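Local coordinates for alkaline phosphatase D (Bacillus subtilis, PDB 2YEQ), which hydrolyses phosphate esters, releasing phosphate from monoesters and acting as a phosphodiesterase, with an active site that holds iron and calcium, at residues 70-76 against 240-246; 156-162 against 509-513; 330-335 against 401-406. One frame throughout, in Å; residues are numbered along the deposited sequence.

Contact 1: 70-76 against 240-246; sequences SLAHSVH and QAYYEHM. With EDO (1,2-ethanediol), chain R; EDO (1,2-ethanediol), chain B.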
loop_
_atom_site.group_PDB
_atom_site.type_symbol
_atom_site.label_atom_id
_atom_site.label_comp_id
_atom_site.label_asym_id
_atom_site.label_seq_id
_atom_site.Cartn_x
_atom_site.Cartn_y
_atom_site.Cartn_z
ATOM N N SER A 70 -10.533 -22.509 -10.129
ATOM C CA SER A 70 -10.869 -21.242 -10.788
ATOM C C SER A 70 -10.368 -20.023 -10.007
ATOM O O SER A 70 -10.184 -18.945 -10.596
ATOM C CB SER A 70 -12.362 -21.131 -11.035
ATOM O OG SER A 70 -13.055 -21.065 -9.812
ATOM N N LEU A 71 -10.091 -20.213 -8.713
ATOM C CA LEU A 71 -9.448 -19.176 -7.894
ATOM C C LEU A 71 -8.035 -19.565 -7.400
ATOM O O LEU A 71 -7.601 -19.142 -6.317
ATOM C CB LEU A 71 -10.361 -18.843 -6.720
ATOM C CG LEU A 71 -11.740 -18.241 -7.087
ATOM C CD1 LEU A 71 -12.601 -18.141 -5.849
ATOM C CD2 LEU A 71 -11.628 -16.887 -7.706
ATOM N N ALA A 72 -7.325 -20.352 -8.215
ATOM C CA ALA A 72 -5.953 -20.792 -7.943
ATOM C C ALA A 72 -5.807 -21.506 -6.581
ATOM O O ALA A 72 -4.745 -21.469 -5.949
ATOM C CB ALA A 72 -4.968 -19.622 -8.060
ATOM N N HIS A 73 -6.875 -22.171 -6.164
ATOM C CA HIS A 73 -6.959 -22.877 -4.879
ATOM C C HIS A 73 -6.635 -21.944 -3.697
ATOM O O HIS A 73 -6.088 -22.369 -2.657
ATOM C CB HIS A 73 -6.059 -24.129 -4.870
ATOM C CG HIS A 73 -6.560 -25.232 -5.747
ATOM N ND1 HIS A 73 -6.162 -25.376 -7.057
ATOM C CD2 HIS A 73 -7.421 -26.243 -5.498
ATOM C CE1 HIS A 73 -6.745 -26.443 -7.574
ATOM N NE2 HIS A 73 -7.524 -26.980 -6.654
ATOM N N SER A 74 -6.995 -20.672 -3.852
ATOM C CA SER A 74 -6.947 -19.747 -2.743
ATOM C C SER A 74 -8.101 -20.049 -1.793
ATOM O O SER A 74 -9.103 -20.712 -2.133
ATOM C CB SER A 74 -7.013 -18.306 -3.236
ATOM O OG SER A 74 -8.237 -18.061 -3.902
ATOM N N VAL A 75 -7.945 -19.582 -0.565
ATOM C CA VAL A 75 -8.959 -19.753 0.447
ATOM C C VAL A 75 -9.228 -18.393 1.098
ATOM O O VAL A 75 -8.297 -17.725 1.551
ATOM C CB VAL A 75 -8.501 -20.780 1.522
ATOM C CG1 VAL A 75 -9.518 -20.862 2.636
ATOM C CG2 VAL A 75 -8.254 -22.165 0.878
ATOM N N HIS A 76 -10.484 -17.980 1.108
ATOM C CA HIS A 76 -10.915 -16.782 1.836
ATOM C C HIS A 76 -12.013 -17.194 2.786
ATOM O O HIS A 76 -13.035 -17.704 2.347
ATOM C CB HIS A 76 -11.487 -15.724 0.890
ATOM C CG HIS A 76 -10.483 -15.152 -0.056
ATOM N ND1 HIS A 76 -10.017 -15.846 -1.148
ATOM C CD2 HIS A 76 -9.859 -13.955 -0.071
ATOM C CE1 HIS A 76 -9.135 -15.099 -1.788
ATOM N NE2 HIS A 76 -9.021 -13.947 -1.151
ATOM N N GLN A 240 -8.184 -10.158 -10.660
ATOM C CA GLN A 240 -8.497 -11.507 -10.182
ATOM C C GLN A 240 -7.318 -12.074 -9.361
ATOM O O GLN A 240 -7.528 -12.590 -8.267
ATOM C CB GLN A 240 -8.845 -12.484 -11.329
ATOM C CG GLN A 240 -9.264 -13.870 -10.775
ATOM C CD GLN A 240 -9.916 -14.810 -11.801
ATOM O OE1 GLN A 240 -10.587 -14.380 -12.753
ATOM N NE2 GLN A 240 -9.762 -16.110 -11.568
ATOM N N ALA A 241 -6.108 -11.976 -9.888
ATOM C CA ALA A 241 -4.907 -12.486 -9.198
ATOM C C ALA A 241 -4.691 -11.776 -7.862
ATOM O O ALA A 241 -4.259 -12.403 -6.879
ATOM C CB ALA A 241 -3.680 -12.340 -10.042
ATOM N N TYR A 242 -5.019 -10.482 -7.818
ATOM C CA TYR A 242 -4.906 -9.712 -6.578
ATOM C C TYR A 242 -5.888 -10.233 -5.542
ATOM O O TYR A 242 -5.508 -10.544 -4.422
ATOM C CB TYR A 242 -5.157 -8.237 -6.863
ATOM C CG TYR A 242 -4.874 -7.293 -5.719
ATOM C CD1 TYR A 242 -3.614 -6.773 -5.527
ATOM C CD2 TYR A 242 -5.890 -6.873 -4.875
ATOM C CE1 TYR A 242 -3.351 -5.882 -4.466
ATOM C CE2 TYR A 242 -5.645 -5.968 -3.842
ATOM C CZ TYR A 242 -4.384 -5.477 -3.658
ATOM O OH TYR A 242 -4.165 -4.575 -2.640
ATOM N N TYR A 243 -7.157 -10.357 -5.924
ATOM C CA TYR A 243 -8.141 -10.949 -5.063
ATOM C C TYR A 243 -7.669 -12.319 -4.531
ATOM O O TYR A 243 -7.760 -12.575 -3.330
ATOM C CB TYR A 243 -9.516 -11.105 -5.749
ATOM C CG TYR A 243 -10.482 -11.861 -4.882
ATOM C CD1 TYR A 243 -11.177 -11.220 -3.852
ATOM C CD2 TYR A 243 -10.643 -13.243 -5.016
ATOM C CE1 TYR A 243 -12.029 -11.915 -3.021
ATOM C CE2 TYR A 243 -11.487 -13.942 -4.181
ATOM C CZ TYR A 243 -12.182 -13.275 -3.176
ATOM O OH TYR A 243 -13.037 -13.970 -2.341
ATOM N N GLU A 244 -7.225 -13.193 -5.436
ATOM C CA GLU A 244 -6.823 -14.556 -5.073
ATOM C C GLU A 244 -5.729 -14.527 -3.997
ATOM O O GLU A 244 -5.654 -15.432 -3.193
ATOM C CB GLU A 244 -6.364 -15.340 -6.313
ATOM C CG GLU A 244 -7.536 -15.678 -7.253
ATOM C CD GLU A 244 -7.152 -16.190 -8.615
ATOM O OE1 GLU A 244 -5.966 -16.078 -8.986
ATOM O OE2 GLU A 244 -8.072 -16.695 -9.333
ATOM N N HIS A 245 -4.885 -13.499 -3.990
ATOM C CA HIS A 245 -3.751 -13.466 -3.076
ATOM C C HIS A 245 -3.897 -12.528 -1.880
ATOM O O HIS A 245 -2.984 -12.418 -1.083
ATOM C CB HIS A 245 -2.455 -13.184 -3.833
ATOM C CG HIS A 245 -2.065 -14.305 -4.735
ATOM N ND1 HIS A 245 -2.625 -14.474 -5.982
ATOM C CD2 HIS A 245 -1.237 -15.359 -4.538
ATOM C CE1 HIS A 245 -2.140 -15.581 -6.521
ATOM N NE2 HIS A 245 -1.296 -16.131 -5.668
ATOM N N MET A 246 -5.044 -11.887 -1.734
ATOM C CA MET A 246 -5.221 -10.887 -0.674
ATOM C C MET A 246 -6.372 -11.220 0.251
ATOM O O MET A 246 -7.414 -11.724 -0.189
ATOM C CB MET A 246 -5.457 -9.509 -1.292
ATOM C CG MET A 246 -4.263 -8.918 -1.975
ATOM S SD MET A 246 -2.838 -8.728 -0.868
ATOM C CE MET A 246 -1.622 -7.992 -1.893
HETATM C C1 EDO R . -13.467 -20.553 -1.889
HETATM O O1 EDO R . -12.916 -20.952 -3.147
HETATM C C2 EDO R . -12.409 -20.703 -0.804
HETATM O O2 EDO R . -12.546 -19.653 0.157
HETATM C C1 EDO B . -14.590 -12.243 -13.590
HETATM O O1 EDO B . -15.779 -13.025 -13.643
HETATM C C2 EDO B . -13.367 -13.100 -13.263
HETATM O O2 EDO B . -12.419 -12.354 -12.500
#

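Contact 2: 156-162 against 509-513; sequences YGPNEYV and SHNKA. With PO4 (phosphate ion), chain C.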
loop_
_atom_site.group_PDB
_atom_site.type_symbol
_atom_site.label_atom_id
_atom_site.label_comp_id
_atom_site.label_asym_id
_atom_site.label_seq_id
_atom_site.Cartn_x
_atom_site.Cartn_y
_atom_site.Cartn_z
ATOM N N TYR A 156 7.090 -6.042 -14.449
ATOM C CA TYR A 156 8.166 -6.110 -15.413
ATOM C C TYR A 156 8.763 -7.502 -15.635
ATOM O O TYR A 156 8.616 -8.398 -14.807
ATOM C CB TYR A 156 9.289 -5.162 -15.012
ATOM C CG TYR A 156 8.861 -3.711 -14.996
ATOM C CD1 TYR A 156 8.659 -3.022 -16.183
ATOM C CD2 TYR A 156 8.635 -3.035 -13.797
ATOM C CE1 TYR A 156 8.250 -1.703 -16.182
ATOM C CE2 TYR A 156 8.216 -1.725 -13.783
ATOM C CZ TYR A 156 8.007 -1.068 -14.972
ATOM O OH TYR A 156 7.592 0.238 -14.961
ATOM N N GLY A 157 9.379 -7.664 -16.803
ATOM C CA GLY A 157 10.328 -8.729 -17.052
ATOM C C GLY A 157 11.637 -8.400 -16.362
ATOM O O GLY A 157 11.751 -7.371 -15.686
ATOM N N PRO A 158 12.629 -9.264 -16.524
ATOM C CA PRO A 158 13.911 -9.053 -15.864
ATOM C C PRO A 158 14.772 -8.023 -16.593
ATOM O O PRO A 158 14.643 -7.854 -17.801
ATOM C CB PRO A 158 14.548 -10.450 -15.889
ATOM C CG PRO A 158 13.961 -11.105 -17.038
ATOM C CD PRO A 158 12.543 -10.605 -17.128
ATOM N N ASN A 159 15.632 -7.329 -15.855
ATOM C CA ASN A 159 16.541 -6.332 -16.425
ATOM C C ASN A 159 15.813 -5.202 -17.148
ATOM O O ASN A 159 16.283 -4.702 -18.180
ATOM C CB ASN A 159 17.521 -6.982 -17.419
ATOM C CG ASN A 159 18.240 -8.180 -16.838
ATOM O OD1 ASN A 159 18.147 -9.302 -17.362
ATOM N ND2 ASN A 159 18.967 -7.952 -15.752
ATOM N N GLU A 160 14.643 -4.827 -16.663
ATOM C CA GLU A 160 13.905 -3.745 -17.289
ATOM C C GLU A 160 13.906 -2.523 -16.388
ATOM O O GLU A 160 14.477 -1.475 -16.752
ATOM C CB GLU A 160 12.494 -4.194 -17.644
ATOM C CG GLU A 160 12.494 -5.151 -18.827
ATOM C CD GLU A 160 11.191 -5.894 -19.013
ATOM O OE1 GLU A 160 10.161 -5.471 -18.438
ATOM O OE2 GLU A 160 11.211 -6.920 -19.745
ATOM N N TYR A 161 13.265 -2.654 -15.230
ATOM C CA TYR A 161 13.209 -1.573 -14.256
ATOM C C TYR A 161 14.348 -1.772 -13.277
ATOM O O TYR A 161 14.228 -2.534 -12.314
ATOM C CB TYR A 161 11.867 -1.580 -13.556
ATOM C CG TYR A 161 11.713 -0.550 -12.451
ATOM C CD1 TYR A 161 12.418 0.657 -12.468
ATOM C CD2 TYR A 161 10.867 -0.789 -11.393
ATOM C CE1 TYR A 161 12.268 1.581 -11.459
ATOM C CE2 TYR A 161 10.698 0.135 -10.390
ATOM C CZ TYR A 161 11.395 1.307 -10.422
ATOM O OH TYR A 161 11.251 2.205 -9.395
ATOM N N VAL A 162 15.462 -1.104 -13.558
ATOM C CA VAL A 162 16.726 -1.412 -12.921
ATOM C C VAL A 162 17.089 -0.350 -11.879
ATOM O O VAL A 162 17.107 0.850 -12.152
ATOM C CB VAL A 162 17.837 -1.592 -13.947
ATOM C CG1 VAL A 162 19.213 -1.854 -13.242
ATOM C CG2 VAL A 162 17.452 -2.765 -14.907
ATOM N N SER A 509 13.684 6.110 -14.992
ATOM C CA SER A 509 13.992 4.707 -14.826
ATOM C C SER A 509 12.818 3.819 -15.270
ATOM O O SER A 509 13.040 2.767 -15.876
ATOM C CB SER A 509 14.397 4.424 -13.381
ATOM O OG SER A 509 14.860 3.104 -13.271
ATOM N N HIS A 510 11.583 4.245 -15.004
ATOM C CA HIS A 510 10.411 3.560 -15.541
ATOM C C HIS A 510 10.317 3.668 -17.084
ATOM O O HIS A 510 9.814 2.745 -17.734
ATOM C CB HIS A 510 9.136 4.112 -14.934
ATOM C CG HIS A 510 8.889 3.667 -13.526
ATOM N ND1 HIS A 510 9.501 4.255 -12.441
ATOM C CD2 HIS A 510 8.080 2.709 -13.026
ATOM C CE1 HIS A 510 9.072 3.682 -11.331
ATOM N NE2 HIS A 510 8.204 2.743 -11.657
ATOM N N ASN A 511 10.779 4.781 -17.660
ATOM C CA ASN A 511 10.759 4.939 -19.126
ATOM C C ASN A 511 11.844 4.094 -19.801
ATOM O O ASN A 511 11.628 3.542 -20.869
ATOM C CB ASN A 511 10.881 6.415 -19.533
ATOM C CG ASN A 511 9.666 7.235 -19.133
ATOM O OD1 ASN A 511 8.545 6.722 -19.052
ATOM N ND2 ASN A 511 9.889 8.517 -18.856
ATOM N N LYS A 512 13.008 3.991 -19.170
ATOM C CA LYS A 512 14.051 3.057 -19.624
ATOM C C LYS A 512 13.550 1.614 -19.624
ATOM O O LYS A 512 13.853 0.859 -20.541
ATOM C CB LYS A 512 15.297 3.159 -18.744
ATOM C CG LYS A 512 16.189 4.329 -19.084
ATOM C CD LYS A 512 17.003 4.080 -20.366
ATOM C CE LYS A 512 16.791 5.186 -21.405
ATOM N NZ LYS A 512 17.831 5.149 -22.471
ATOM N N ALA A 513 12.772 1.240 -18.603
ATOM C CA ALA A 513 12.190 -0.096 -18.532
ATOM C C ALA A 513 11.324 -0.350 -19.762
ATOM O O ALA A 513 11.488 -1.365 -20.436
ATOM C CB ALA A 513 11.362 -0.283 -17.249
HETATM P P PO4 C . 6.121 3.688 -8.772
HETATM O O1 PO4 C . 6.887 4.897 -9.167
HETATM O O2 PO4 C . 4.761 3.535 -9.384
HETATM O O3 PO4 C . 6.990 2.447 -8.757
HETATM O O4 PO4 C . 5.639 3.862 -7.301
HETATM O O HOH W 1 7.117 1.209 -17.578
HETATM O O HOH W 2 15.336 1.175 -15.511
#

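Contact 3: 330-335 against 401-406; sequences QQIFFA and FGAEFV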
loop_
_atom_site.group_PDB
_atom_site.type_symbol
_atom_site.label_atom_id
_atom_site.label_comp_id
_atom_site.label_asym_id
_atom_site.label_seq_id
_atom_site.Cartn_x
_atom_site.Cartn_y
_atom_site.Cartn_z
ATOM N N GLN A 330 -4.254 6.011 1.185
ATOM C CA GLN A 330 -4.294 6.094 -0.274
ATOM C C GLN A 330 -2.908 6.038 -0.875
ATOM O O GLN A 330 -1.934 5.744 -0.168
ATOM C CB GLN A 330 -5.108 7.328 -0.712
ATOM C CG GLN A 330 -4.555 8.662 -0.238
ATOM C CD GLN A 330 -3.569 9.243 -1.201
ATOM O OE1 GLN A 330 -3.843 9.343 -2.412
ATOM N NE2 GLN A 330 -2.392 9.573 -0.703
ATOM N N GLN A 331 -2.800 6.293 -2.189
ATOM C CA GLN A 331 -1.646 5.866 -2.958
ATOM C C GLN A 331 -0.581 6.879 -3.217
ATOM O O GLN A 331 0.618 6.547 -3.213
ATOM C CB GLN A 331 -2.127 5.352 -4.339
ATOM C CG GLN A 331 -2.974 4.096 -4.304
ATOM C CD GLN A 331 -4.381 4.278 -3.773
ATOM O OE1 GLN A 331 -4.967 5.373 -3.819
ATOM N NE2 GLN A 331 -4.962 3.169 -3.285
ATOM N N ILE A 332 -0.997 8.109 -3.527
ATOM C CA ILE A 332 -0.128 9.054 -4.206
ATOM C C ILE A 332 0.010 10.408 -3.476
ATOM O O ILE A 332 -0.798 10.781 -2.632
ATOM C CB ILE A 332 -0.631 9.284 -5.669
ATOM C CG1 ILE A 332 -2.128 9.550 -5.683
ATOM C CG2 ILE A 332 -0.265 8.072 -6.599
ATOM C CD1 ILE A 332 -2.641 10.221 -6.980
ATOM N N PHE A 333 1.059 11.125 -3.821
ATOM C CA PHE A 333 1.426 12.372 -3.137
ATOM C C PHE A 333 0.286 13.400 -3.163
ATOM O O PHE A 333 -0.153 13.844 -4.228
ATOM C CB PHE A 333 2.690 12.912 -3.757
ATOM C CG PHE A 333 3.542 13.750 -2.829
ATOM C CD1 PHE A 333 3.168 15.037 -2.483
ATOM C CD2 PHE A 333 4.751 13.267 -2.361
ATOM C CE1 PHE A 333 3.986 15.827 -1.635
ATOM C CE2 PHE A 333 5.572 14.052 -1.547
ATOM C CZ PHE A 333 5.171 15.324 -1.180
ATOM N N PHE A 334 -0.191 13.771 -1.969
ATOM C CA PHE A 334 -1.365 14.622 -1.819
ATOM C C PHE A 334 -1.031 16.123 -1.705
ATOM O O PHE A 334 -1.755 16.973 -2.257
ATOM C CB PHE A 334 -2.151 14.191 -0.592
ATOM C CG PHE A 334 -3.440 14.919 -0.396
ATOM C CD1 PHE A 334 -4.591 14.511 -1.048
ATOM C CD2 PHE A 334 -3.523 16.004 0.478
ATOM C CE1 PHE A 334 -5.796 15.186 -0.863
ATOM C CE2 PHE A 334 -4.721 16.681 0.662
ATOM C CZ PHE A 334 -5.852 16.278 0.006
ATOM N N ALA A 335 0.021 16.454 -0.963
ATOM C CA ALA A 335 0.382 17.851 -0.747
ATOM C C ALA A 335 0.924 18.478 -2.021
ATOM O O ALA A 335 1.288 17.768 -2.967
ATOM C CB ALA A 335 1.393 17.992 0.398
ATOM N N PHE A 401 -5.358 21.912 8.449
ATOM C CA PHE A 401 -6.451 20.977 8.642
ATOM C C PHE A 401 -5.934 19.559 8.932
ATOM O O PHE A 401 -6.705 18.669 9.285
ATOM C CB PHE A 401 -7.461 20.998 7.471
ATOM C CG PHE A 401 -6.958 20.394 6.186
ATOM C CD1 PHE A 401 -7.077 19.031 5.947
ATOM C CD2 PHE A 401 -6.428 21.198 5.189
ATOM C CE1 PHE A 401 -6.654 18.481 4.746
ATOM C CE2 PHE A 401 -6.008 20.660 3.985
ATOM C CZ PHE A 401 -6.102 19.296 3.765
ATOM N N GLY A 402 -4.646 19.346 8.782
ATOM C CA GLY A 402 -4.109 18.008 9.009
ATOM C C GLY A 402 -2.683 17.852 8.606
ATOM O O GLY A 402 -1.942 18.825 8.506
ATOM N N ALA A 403 -2.297 16.609 8.336
ATOM C CA ALA A 403 -0.932 16.274 7.967
ATOM C C ALA A 403 -0.917 15.113 6.966
ATOM O O ALA A 403 -1.845 14.313 6.945
ATOM C CB ALA A 403 -0.125 15.865 9.205
ATOM N N GLU A 404 0.146 15.049 6.178
ATOM C CA GLU A 404 0.401 13.926 5.273
ATOM C C GLU A 404 1.699 13.239 5.650
ATOM O O GLU A 404 2.725 13.885 5.784
ATOM C CB GLU A 404 0.511 14.392 3.803
ATOM C CG GLU A 404 0.710 13.208 2.840
ATOM C CD GLU A 404 0.806 13.564 1.344
ATOM O OE1 GLU A 404 1.182 14.718 0.982
ATOM O OE2 GLU A 404 0.565 12.623 0.533
ATOM N N PHE A 405 1.644 11.911 5.787
ATOM C CA PHE A 405 2.828 11.090 5.947
ATOM C C PHE A 405 3.004 10.222 4.715
ATOM O O PHE A 405 2.203 9.306 4.473
ATOM C CB PHE A 405 2.652 10.212 7.197
ATOM C CG PHE A 405 2.414 11.028 8.436
ATOM C CD1 PHE A 405 3.427 11.835 8.926
ATOM C CD2 PHE A 405 1.196 11.055 9.047
ATOM C CE1 PHE A 405 3.224 12.649 10.053
ATOM C CE2 PHE A 405 0.974 11.892 10.204
ATOM C CZ PHE A 405 2.006 12.675 10.677
ATOM N N VAL A 406 4.045 10.518 3.958
ATOM C CA VAL A 406 4.392 9.788 2.763
ATOM C C VAL A 406 5.457 8.782 3.148
ATOM O O VAL A 406 6.548 9.131 3.568
ATOM C CB VAL A 406 4.966 10.715 1.670
ATOM C CG1 VAL A 406 5.323 9.929 0.386
ATOM C CG2 VAL A 406 3.966 11.882 1.375
#

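Contact 1: 70-76 against 240-246
His76 lies flat against Tyr243, an offset stack with centroids 4.2 Å apart and planes only 13° from parallel. The phenol end does the covering: CZ of Tyr243 sits over the centre of the imidazole. The stack brings NE2 of His76 within reach of two backbone carbonyls, those of Tyr243 and Met246. NE2 gives a bent bond to Tyr243 O (2.9 Å, N-H...O 130°) and a weak one to Met246 O. Tyr243 O also accepts Met246 N, which arrives from the opposite face of its carbonyl plane.

Glu244 is the other large contributor. Its chain is extended beyond CG and crosses Leu71 obliquely, bringing OE2 to 3.2 Å from Leu71 CA. Gln240 NE2 donates to that OE2 almost straight (2.9 Å), from above the carboxylate plane, while Arg183 forms a salt bridge with OE1. The carboxylate is thereby held by partners on both oxygens. On the backbone side, Ser74 CB packs 3.2 Å from Glu244 O. The axes of strand 74-76 and helix 240-245 run at 65° to each other in a strand-on-helix interface, joining the N-terminal PhoD domain to helix 228-245 of the phosphatase domain.

Contact 2: 156-162 against 509-513
Tyr156 reaches the helix with two parts of its side chain. CE1 lies 3.6 Å from Ala513 CB, and the hydroxyl passes the edge of the His510 ring, with OH 3.2 Å from CD2. These two side chains cross at about a right angle. Water 1 extends the contact, accepting from Tyr156 OH and donating to His510 O. The chain then turns through Gly157, whose N donates to Glu160 OE1 from well above the carboxylate plane; OE2 of the same carboxylate forms a salt bridge with Lys520, further along helix 504-520.

At Glu160 the backbone itself touches the helix: Ala513 makes a CA-H...O contact with Glu160 O (CA...O 3.2 Å, 131° at H), consistent with the small side chain of Ala513. Tyr161 CB rests 3.9 Å from Ala513 CB. With CG anti to the backbone N (chi1 176°), this torsion brings the Tyr161 ring over one face of the His510 ring, the planes meeting at 36°, centroids 4.2 Å apart. Ser509 OG sits at the edge of the Tyr161 ring, in its plane. Water 2 closes the segment, bonded to four polar atoms: Glu160 O, Val162 N, Ser509 O and Ser509 OG.

His510 ND1 is hydrogen-bonded to Arg506 O, and its NE2 makes a weak bond to O3 (3.2 Å) of a phosphate, probably from the crystallisation liquor, that Arg506 also binds. The His510 side chain lies about 4 Å from a calcium ion, and Tyr161 touches the iron ligand His382. The C-terminal helix is thus packed, through this loop, on the rim of the metal-containing active site.

Contact 3: 330-335 against 401-406
Glu404 spreads its carboxylate across two successive backbone amides of the loop. Phe334 N donates to OE2 (2.9 Å, N-H...O 160°) on the syn side, somewhat out of the carboxylate plane, and Ala335 N donates to OE1 (2.9 Å, 152°) from above that plane. CG stands anti to the backbone N (chi1 -177°) and the chain stays extended beyond it, which carries the carboxylate from the strand to the loop. OE2 takes a further hydrogen bond from Thr378 on the neighbouring strand 374-378. At least three donors therefore grip this buried charge, and their number would be expected to favour its ionised form. An alanine at this position is likely to leave the amides of Phe334 and Ala335 and the hydroxyl of Thr378 without their acceptor, and the loop less firmly fixed to the sheet.

Topologically, the loop leaves the end of strand 325-329 and folds over strand 400-406, two strands along in the same mixed sheet of the calcineurin-like phosphatase domain. Strand 400-406 carries a classic beta bulge, where Phe401 and Gly402 both face Leu389.

Within the loop, Gln330 turns back on its own chain: its NE2 donates to Ile332 O at 2.8 Å, lying in the amide plane of the side chain, while its OE1 receives Ile332 N in a longer bond of 3.3 Å and also Trp352 NE1. Apolar contacts flank these bonds. Val406 CG2 lies over a face of the Phe333 ring, 4.0 Å from CE2, and Phe334 CE2 meets Phe401 CZ edge against edge at 4.3 Å.

In the fold
The contacts lie well apart: centres are about 27 Å apart for contacts 1 and 2 and for contacts 2 and 3, and about 31 Å for contacts 1 and 3, which fall on opposite sides of the chain's centre. None touches another. Contacts 1 and 2 cross along the sequence, their segments alternating; contact 1 closes before contact 3 opens, and contact 3 is nested inside the loop closed by contact 2. Strand 74-79 edges the ten-strand sheet and strand 400-406 belongs to the seven-strand sheet. Contact 1 joins the N-terminal and phosphatase family regions, contact 2 brings the C-terminal helix 504-520 back to the phosphatase region, and contact 3 stays within it.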